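Local coordinates for protein beta-glucosidase (Chaetomella raphigera, PDB 6JXG) that probably hydrolyses terminal, non-reducing beta-D-glucosyl residues and releases beta-D-glucose, a step in cellulose degradation, at residues 210-216 with 241-247; 154-158 with 182-186. All coordinates share one frame; numbering follows the deposited sequence.

Interaction 1. Residues 210-216 with 241-247; sequences CENNFLT and GSANAGL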
ATOM      1  N   CYS A 210       4.401  -4.989  20.179  1.00 13.16           N
ATOM      2  CA  CYS A 210       5.710  -4.422  20.600  1.00 13.78           C
ATOM      3  C   CYS A 210       6.261  -5.042  21.904  1.00 14.48           C
ATOM      4  O   CYS A 210       7.409  -4.727  22.342  1.00 15.83           O
ATOM      5  CB  CYS A 210       5.594  -2.890  20.672  1.00 15.20           C
ATOM      6  SG  CYS A 210       5.311  -2.166  18.978  1.00 15.33           S
ATOM      7  N   GLU A 211       5.504  -5.978  22.470  1.00 13.26           N
ATOM      8  CA  GLU A 211       5.859  -6.741  23.684  1.00 13.05           C
ATOM      9  C   GLU A 211       5.933  -8.205  23.438  1.00 13.01           C
ATOM     10  O   GLU A 211       6.080  -8.997  24.331  1.00 12.76           O
ATOM     11  CB  GLU A 211       4.783  -6.519  24.688  1.00 13.90           C
ATOM     12  CG  GLU A 211       4.506  -5.082  25.067  1.00 14.06           C
ATOM     13  CD  GLU A 211       5.490  -4.467  26.086  1.00 15.67           C
ATOM     14  OE1 GLU A 211       5.967  -5.162  27.052  1.00 14.31           O
ATOM     15  OE2 GLU A 211       5.815  -3.267  25.942  1.00 13.60           O
ATOM     16  N   ASN A 212       5.833  -8.595  22.175  1.00 15.02           N
ATOM     17  CA  ASN A 212       5.660  -9.985  21.761  1.00 13.98           C
ATOM     18  C   ASN A 212       6.944 -10.527  21.226  1.00 14.11           C
ATOM     19  O   ASN A 212       7.520 -10.006  20.253  1.00 12.29           O
ATOM     20  CB  ASN A 212       4.565 -10.054  20.638  1.00 13.02           C
ATOM     21  CG  ASN A 212       4.095 -11.445  20.374  1.00 13.81           C
ATOM     22  OD1 ASN A 212       4.918 -12.396  20.168  1.00 11.88           O
ATOM     23  ND2 ASN A 212       2.791 -11.632  20.458  1.00 12.95           N
ATOM     24  N   ASN A 213       7.371 -11.668  21.785  1.00 14.81           N
ATOM     25  CA  ASN A 213       8.631 -12.241  21.402  1.00 16.03           C
ATOM     26  C   ASN A 213       8.707 -12.625  19.927  1.00 13.63           C
ATOM     27  O   ASN A 213       9.769 -12.949  19.481  1.00 12.98           O
ATOM     28  CB  ASN A 213       8.961 -13.508  22.226  1.00 19.21           C
ATOM     29  CG  ASN A 213       9.324 -13.192  23.677  1.00 24.58           C
ATOM     30  OD1 ASN A 213       9.423 -12.061  24.122  1.00 23.72           O
ATOM     31  ND2 ASN A 213       9.487 -14.230  24.431  1.00 34.70           N
ATOM     32  N   PHE A 214       7.598 -12.629  19.193  1.00 12.60           N
ATOM     33  CA  PHE A 214       7.673 -12.833  17.735  1.00 12.68           C
ATOM     34  C   PHE A 214       8.505 -11.859  16.931  1.00 12.42           C
ATOM     35  O   PHE A 214       8.906 -12.141  15.797  1.00 14.00           O
ATOM     36  CB  PHE A 214       6.315 -13.112  17.138  1.00 12.57           C
ATOM     37  CG  PHE A 214       5.423 -11.939  16.838  1.00 12.21           C
ATOM     38  CD1 PHE A 214       4.329 -12.173  16.002  1.00 12.34           C
ATOM     39  CD2 PHE A 214       5.572 -10.689  17.395  1.00 12.15           C
ATOM     40  CE1 PHE A 214       3.380 -11.164  15.749  1.00 12.57           C
ATOM     41  CE2 PHE A 214       4.640  -9.680  17.131  1.00 12.88           C
ATOM     42  CZ  PHE A 214       3.554  -9.898  16.293  1.00 13.49           C
ATOM     43  N   LEU A 215       8.788 -10.714  17.522  1.00 11.88           N
ATOM     44  CA  LEU A 215       9.766  -9.803  16.920  1.00 11.80           C
ATOM     45  C   LEU A 215      11.098 -10.475  16.818  1.00 11.93           C
ATOM     46  O   LEU A 215      11.824 -10.308  15.788  1.00 13.10           O
ATOM     47  CB  LEU A 215       9.876  -8.537  17.732  1.00 11.82           C
ATOM     48  CG  LEU A 215       8.656  -7.679  17.988  1.00 12.16           C
ATOM     49  CD1 LEU A 215       9.004  -6.376  18.762  1.00 12.36           C
ATOM     50  CD2 LEU A 215       7.936  -7.363  16.694  1.00 12.62           C
ATOM     51  N   THR A 216      11.446 -11.279  17.827  1.00 11.67           N
ATOM     52  CA  THR A 216      12.703 -11.994  17.788  1.00 12.30           C
ATOM     53  C   THR A 216      12.594 -13.309  17.006  1.00 12.89           C
ATOM     54  O   THR A 216      13.465 -13.620  16.203  1.00 14.99           O
ATOM     55  CB  THR A 216      13.142 -12.241  19.217  1.00 13.22           C
ATOM     56  OG1 THR A 216      13.486 -10.977  19.765  1.00 13.82           O
ATOM     57  CG2 THR A 216      14.348 -13.215  19.346  1.00 13.93           C
ATOM     58  N   GLY A 241       9.400  -5.973  29.118  1.00 15.17           N
ATOM     59  CA  GLY A 241       8.703  -6.763  28.088  1.00 14.54           C
ATOM     60  C   GLY A 241       9.151  -6.445  26.704  1.00 12.77           C
ATOM     61  O   GLY A 241       9.503  -7.352  25.938  1.00 13.35           O
ATOM     62  N   SER A 242       9.150  -5.149  26.384  1.00 12.76           N
ATOM     63  CA  SER A 242       9.503  -4.717  25.063  1.00 11.48           C
ATOM     64  C   SER A 242      10.969  -5.025  24.718  1.00 12.12           C
ATOM     65  O   SER A 242      11.257  -5.512  23.629  1.00 13.00           O
ATOM     66  CB  SER A 242       9.193  -3.224  24.876  1.00 11.88           C
ATOM     67  OG  SER A 242       9.842  -2.404  25.832  1.00 13.54           O
ATOM     68  N   ALA A 243      11.910  -4.635  25.585  1.00 11.58           N
ATOM     69  CA  ALA A 243      13.308  -4.943  25.356  1.00 12.20           C
ATOM     70  C   ALA A 243      13.512  -6.425  25.059  1.00 11.92           C
ATOM     71  O   ALA A 243      14.209  -6.803  24.096  1.00 12.68           O
ATOM     72  CB  ALA A 243      14.162  -4.512  26.562  1.00 11.86           C
ATOM     73  N   ASN A 244      12.977  -7.247  25.936  1.00 12.73           N
ATOM     74  CA  ASN A 244      13.223  -8.716  25.871  1.00 13.21           C
ATOM     75  C   ASN A 244      12.528  -9.383  24.710  1.00 14.98           C
ATOM     76  O   ASN A 244      13.018 -10.394  24.184  1.00 14.55           O
ATOM     77  CB  ASN A 244      12.911  -9.363  27.189  1.00 14.93           C
ATOM     78  CG  ASN A 244      13.948  -9.026  28.229  1.00 16.58           C
ATOM     79  OD1 ASN A 244      15.023  -8.460  27.927  1.00 15.58           O
ATOM     80  ND2 ASN A 244      13.620  -9.337  29.470  1.00 18.70           N
ATOM     81  N   ALA A 245      11.485  -8.732  24.216  1.00 13.86           N
ATOM     82  CA  ALA A 245      10.750  -9.232  23.040  1.00 12.95           C
ATOM     83  C   ALA A 245      11.444  -8.964  21.756  1.00 11.91           C
ATOM     84  O   ALA A 245      11.165  -9.618  20.765  1.00 11.46           O
ATOM     85  CB  ALA A 245       9.390  -8.547  22.985  1.00 13.34           C
ATOM     86  N   GLY A 246      12.313  -7.965  21.751  1.00 11.33           N
ATOM     87  CA  GLY A 246      13.100  -7.603  20.606  1.00 13.23           C
ATOM     88  C   GLY A 246      12.823  -6.235  19.977  1.00 11.71           C
ATOM     89  O   GLY A 246      13.211  -6.002  18.850  1.00 14.22           O
ATOM     90  N   LEU A 247      12.153  -5.352  20.688  1.00 11.83           N
ATOM     91  CA  LEU A 247      11.986  -3.993  20.251  1.00 10.50           C
ATOM     92  C   LEU A 247      13.391  -3.344  20.268  1.00 10.77           C
ATOM     93  O   LEU A 247      14.200  -3.679  21.132  1.00 10.62           O
ATOM     94  CB  LEU A 247      11.047  -3.206  21.102  1.00 10.55           C
ATOM     95  CG  LEU A 247      10.701  -1.765  20.770  1.00 10.76           C
ATOM     96  CD1 LEU A 247       9.956  -1.739  19.438  1.00 11.18           C
ATOM     97  CD2 LEU A 247       9.856  -1.101  21.851  1.00 10.75           C
TER
HETATM   98  O   HOH W   1       9.243 -10.032  26.409  1.00 22.28           O
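Ala-245 fills the tight middle of this contact, its methyl CB pressed against the bend of the other segment, 3.5 Å from Glu-211 C. Beside it, the carbonyl oxygen of Ala-245 takes a hydrogen bond from Thr-216 OG1 at 2.9 Å. This hydroxyl lies beside its own backbone N (chi1 -69°) and reaches the oxygen from above the carbonyl plane, 53° out of it. Gly-246 ends helix 239-245 in a Schellman motif; at its backbone angles (phi positive) a CB would be jammed against the preceding carbonyl oxygen, and it would also strike Thr-216 OG1. On the inner side Leu-215 CD1 meets Leu-247 CB at 4.4 Å, both leucine side chains also packing against strands 196-199 and 228-231. Cys-210, disulfide-bonded to Cys-199, directs its O at Ser-242 CA (3.4 Å), a CA-H...O contact to an oxygen otherwise without a partner.

The looser, wetter side is at Asn-213, whose OD1 is joined to Gly-241 O through one water, which donates to both, at 3.1 Å to Asn-213 OD1 and 2.7 Å to Gly-241 O. Glu-211 forms the polar end: bent at chi2 (-80°), it brings OE1 3.3 Å from Gly-241 CA, where a side chain would collide with it. Thr-238 OG1 bonds OE1 and His-237 N bonds OE2. With an alanine here, both would probably lose their carboxylate partner and the negative charge near the start of helix 239-245 would be gone.

Asn-212 OD1 accepts from Phe-214 N, a capping bond ahead of the turn into the next helix. The contact thus pairs methyl packing with side-chain polar groups set against main-chain ones: a hydroxyl bonds the last carbonyl of helix 239-245, while a carboxylate probably interacts favourably with its amino end.

Interaction 2. Residues 154-158 with 182-186; sequences AKHFI and YLWPF
The ring of Phe-186 receives Phe-157 on one face, CD1 standing 4.0 Å above the plane over its centre. The pair is T-shaped, the edge of Phe-157 toward the face of Phe-186, with centroids 5.4 Å apart and planes at 89°. The rim of Phe-186 runs into the strand backbone, with Ala-154 O and His-156 N at its edge, while Tyr-182 O lies in plane as well. Phe-157 carries Ile-158 CB against one face and Leu-183 CD1 at its edge, 3.6 Å from CE1. With CG anti to the backbone N (chi1 -176°), Phe-157 turns its ring edge onto the Phe-186 face. Ile-158 is stretched out likewise, sliding past Phe-186 until CD1 lies 3.6 Å from Tyr-182 O and 4.0 Å from Phe-186 CD2. Cis peptides precede His-156 and Ile-158, so the strand's end departs from regular geometry. No hydrogen bond crosses this buried, apolar seam.

The connection between strand 151-157 and the adjacent parallel strand 196-199 runs through helices 175-182 and 184-191, a beta-alpha-beta crossover of the TIM-barrel domain, flanked by helix 131-147 at Ala-154 and helix 214-222 at Phe-157.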
ATOM      1  N   ALA A 154       9.015  -0.721   6.876  1.00 10.99           N
ATOM      2  CA  ALA A 154       7.848  -1.523   6.645  1.00 11.18           C
ATOM      3  C   ALA A 154       6.957  -1.608   7.896  1.00 10.69           C
ATOM      4  O   ALA A 154       7.385  -2.095   8.974  1.00 11.02           O
ATOM      5  CB  ALA A 154       8.243  -2.928   6.195  1.00 11.17           C
ATOM      6  N   LYS A 155       5.702  -1.231   7.748  1.00 10.99           N
ATOM      7  CA  LYS A 155       4.801  -1.145   8.923  1.00 10.49           C
ATOM      8  C   LYS A 155       3.440  -1.733   8.512  1.00 11.07           C
ATOM      9  O   LYS A 155       3.129  -1.745   7.281  1.00 10.93           O
ATOM     10  CB  LYS A 155       4.708   0.310   9.412  1.00 10.50           C
ATOM     11  CG  LYS A 155       3.957   1.300   8.542  1.00 11.22           C
ATOM     12  CD  LYS A 155       4.195   2.757   8.976  1.00 11.23           C
ATOM     13  CE  LYS A 155       3.150   3.609   8.307  1.00 11.35           C
ATOM     14  NZ  LYS A 155       3.245   5.038   8.639  1.00 11.24           N
ATOM     15  N   HIS A 156       2.584  -2.164   9.422  1.00 10.53           N
ATOM     16  CA  HIS A 156       2.687  -2.245  10.859  1.00 10.54           C
ATOM     17  C   HIS A 156       2.625  -3.747  11.162  1.00 11.13           C
ATOM     18  O   HIS A 156       1.683  -4.457  10.735  1.00 10.56           O
ATOM     19  CB  HIS A 156       1.483  -1.564  11.522  1.00 10.40           C
ATOM     20  CG  HIS A 156       1.193  -0.196  10.990  1.00 11.59           C
ATOM     21  ND1 HIS A 156       0.488   0.013   9.821  1.00 12.07           N
ATOM     22  CD2 HIS A 156       1.550   1.027  11.440  1.00 10.86           C
ATOM     23  CE1 HIS A 156       0.390   1.316   9.603  1.00 12.08           C
ATOM     24  NE2 HIS A 156       1.000   1.947  10.588  1.00 11.96           N
ATOM     25  N   PHE A 157       3.686  -4.250  11.769  1.00 10.95           N
ATOM     26  CA  PHE A 157       3.833  -5.656  12.038  1.00 12.15           C
ATOM     27  C   PHE A 157       3.128  -6.013  13.393  1.00 11.19           C
ATOM     28  O   PHE A 157       3.630  -5.638  14.445  1.00 11.36           O
ATOM     29  CB  PHE A 157       5.332  -6.013  12.165  1.00 11.72           C
ATOM     30  CG  PHE A 157       5.581  -7.511  12.344  1.00 12.75           C
ATOM     31  CD1 PHE A 157       5.607  -8.323  11.251  1.00 13.97           C
ATOM     32  CD2 PHE A 157       5.734  -8.089  13.643  1.00 13.89           C
ATOM     33  CE1 PHE A 157       5.837  -9.725  11.381  1.00 14.94           C
ATOM     34  CE2 PHE A 157       5.955  -9.467  13.787  1.00 13.76           C
ATOM     35  CZ  PHE A 157       5.980 -10.276  12.637  1.00 14.95           C
ATOM     36  N   ILE A 158       2.004  -6.727  13.412  1.00 12.14           N
ATOM     37  CA  ILE A 158       1.321  -7.329  12.305  1.00 11.33           C
ATOM     38  C   ILE A 158      -0.135  -7.604  12.811  1.00 12.41           C
ATOM     39  O   ILE A 158      -0.391  -7.633  14.028  1.00 11.10           O
ATOM     40  CB  ILE A 158       2.052  -8.670  11.881  1.00 11.99           C
ATOM     41  CG1 ILE A 158       1.562  -9.144  10.507  1.00 11.91           C
ATOM     42  CG2 ILE A 158       1.906  -9.725  12.988  1.00 12.87           C
ATOM     43  CD1 ILE A 158       2.450 -10.152   9.782  1.00 12.27           C
ATOM     44  N   TYR A 182      -0.421 -12.891   5.702  1.00 12.73           N
ATOM     45  CA  TYR A 182      -0.057 -11.637   6.355  1.00 12.38           C
ATOM     46  C   TYR A 182       1.465 -11.380   6.451  1.00 11.55           C
ATOM     47  O   TYR A 182       1.931 -10.284   6.260  1.00 10.56           O
ATOM     48  CB  TYR A 182      -0.754 -11.526   7.767  1.00 12.44           C
ATOM     49  CG  TYR A 182      -2.252 -11.600   7.613  1.00 11.55           C
ATOM     50  CD1 TYR A 182      -2.943 -10.521   7.114  1.00 11.17           C
ATOM     51  CD2 TYR A 182      -2.929 -12.836   7.730  1.00 11.31           C
ATOM     52  CE1 TYR A 182      -4.325 -10.592   6.896  1.00 11.59           C
ATOM     53  CE2 TYR A 182      -4.280 -12.922   7.457  1.00 11.62           C
ATOM     54  CZ  TYR A 182      -4.997 -11.800   7.043  1.00 11.93           C
ATOM     55  OH  TYR A 182      -6.386 -11.834   6.723  1.00 11.16           O
ATOM     56  N   LEU A 183       2.228 -12.398   6.735  1.00  9.97           N
ATOM     57  CA  LEU A 183       3.711 -12.294   6.750  1.00 11.00           C
ATOM     58  C   LEU A 183       4.382 -12.079   5.394  1.00 11.18           C
ATOM     59  O   LEU A 183       5.451 -11.439   5.292  1.00 10.75           O
ATOM     60  CB  LEU A 183       4.297 -13.529   7.454  1.00 10.26           C
ATOM     61  CG  LEU A 183       5.795 -13.409   7.802  1.00 11.16           C
ATOM     62  CD1 LEU A 183       5.991 -12.311   8.826  1.00 10.91           C
ATOM     63  CD2 LEU A 183       6.312 -14.774   8.281  1.00 11.91           C
ATOM     64  N   TRP A 184       3.744 -12.605   4.351  1.00 11.35           N
ATOM     65  CA  TRP A 184       4.361 -12.711   3.065  1.00 11.45           C
ATOM     66  C   TRP A 184       4.953 -11.346   2.532  1.00 11.80           C
ATOM     67  O   TRP A 184       6.117 -11.243   2.158  1.00 13.39           O
ATOM     68  CB  TRP A 184       3.390 -13.349   2.142  1.00 11.53           C
ATOM     69  CG  TRP A 184       3.854 -13.500   0.732  1.00 12.46           C
ATOM     70  CD1 TRP A 184       4.147 -12.527  -0.177  1.00 12.97           C
ATOM     71  CD2 TRP A 184       4.048 -14.768   0.038  1.00 13.79           C
ATOM     72  NE1 TRP A 184       4.525 -13.099  -1.385  1.00 14.22           N
ATOM     73  CE2 TRP A 184       4.501 -14.472  -1.261  1.00 14.36           C
ATOM     74  CE3 TRP A 184       3.848 -16.095   0.402  1.00 14.18           C
ATOM     75  CZ2 TRP A 184       4.756 -15.458  -2.205  1.00 17.05           C
ATOM     76  CZ3 TRP A 184       4.142 -17.114  -0.534  1.00 15.43           C
ATOM     77  CH2 TRP A 184       4.552 -16.784  -1.830  1.00 15.58           C
ATOM     78  N   PRO A 185       4.181 -10.252   2.636  1.00 12.96           N
ATOM     79  CA  PRO A 185       4.796  -8.987   2.204  1.00 11.98           C
ATOM     80  C   PRO A 185       5.889  -8.498   3.106  1.00 11.84           C
ATOM     81  O   PRO A 185       6.791  -7.810   2.618  1.00 12.46           O
ATOM     82  CB  PRO A 185       3.677  -7.990   2.210  1.00 13.89           C
ATOM     83  CG  PRO A 185       2.478  -8.723   2.677  1.00 15.30           C
ATOM     84  CD  PRO A 185       2.741 -10.165   2.869  1.00 12.91           C
ATOM     85  N   PHE A 186       5.833  -8.820   4.401  1.00 12.03           N
ATOM     86  CA  PHE A 186       6.959  -8.472   5.255  1.00 11.94           C
ATOM     87  C   PHE A 186       8.202  -9.269   4.908  1.00 12.07           C
ATOM     88  O   PHE A 186       9.334  -8.742   4.906  1.00 12.80           O
ATOM     89  CB  PHE A 186       6.627  -8.622   6.736  1.00 12.43           C
ATOM     90  CG  PHE A 186       5.770  -7.520   7.267  1.00 12.18           C
ATOM     91  CD1 PHE A 186       6.330  -6.308   7.648  1.00 11.80           C
ATOM     92  CD2 PHE A 186       4.389  -7.693   7.362  1.00 12.22           C
ATOM     93  CE1 PHE A 186       5.574  -5.291   8.164  1.00 11.98           C
ATOM     94  CE2 PHE A 186       3.613  -6.676   7.893  1.00 11.96           C
ATOM     95  CZ  PHE A 186       4.219  -5.460   8.340  1.00 12.73           C
TER

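Both interactions belong to the N-terminal TIM-barrel domain of this glycosyl hydrolase family 3 protein, and they follow one another in series: interaction 2 closes at residue 186 before interaction 1 opens at 210. Their centres lie about 16 Å apart, interaction 2 deeper in the chain and interaction 1 further out. Helix 214-222 joins them directly: Phe-214 CE1 packs 3.4 Å from Ile-158 CG2, and Leu-215 CD2 lies 3.8 Å from Phe-157 CD2. Strands 151-157, 196-199 and 228-231 are consecutive, parallel neighbours in one sheet. Interaction 2 sets a helix on a strand, interaction 1 connects helices 214-222 and 239-245, so together they tie three neighbouring strands to their surrounding helical layer.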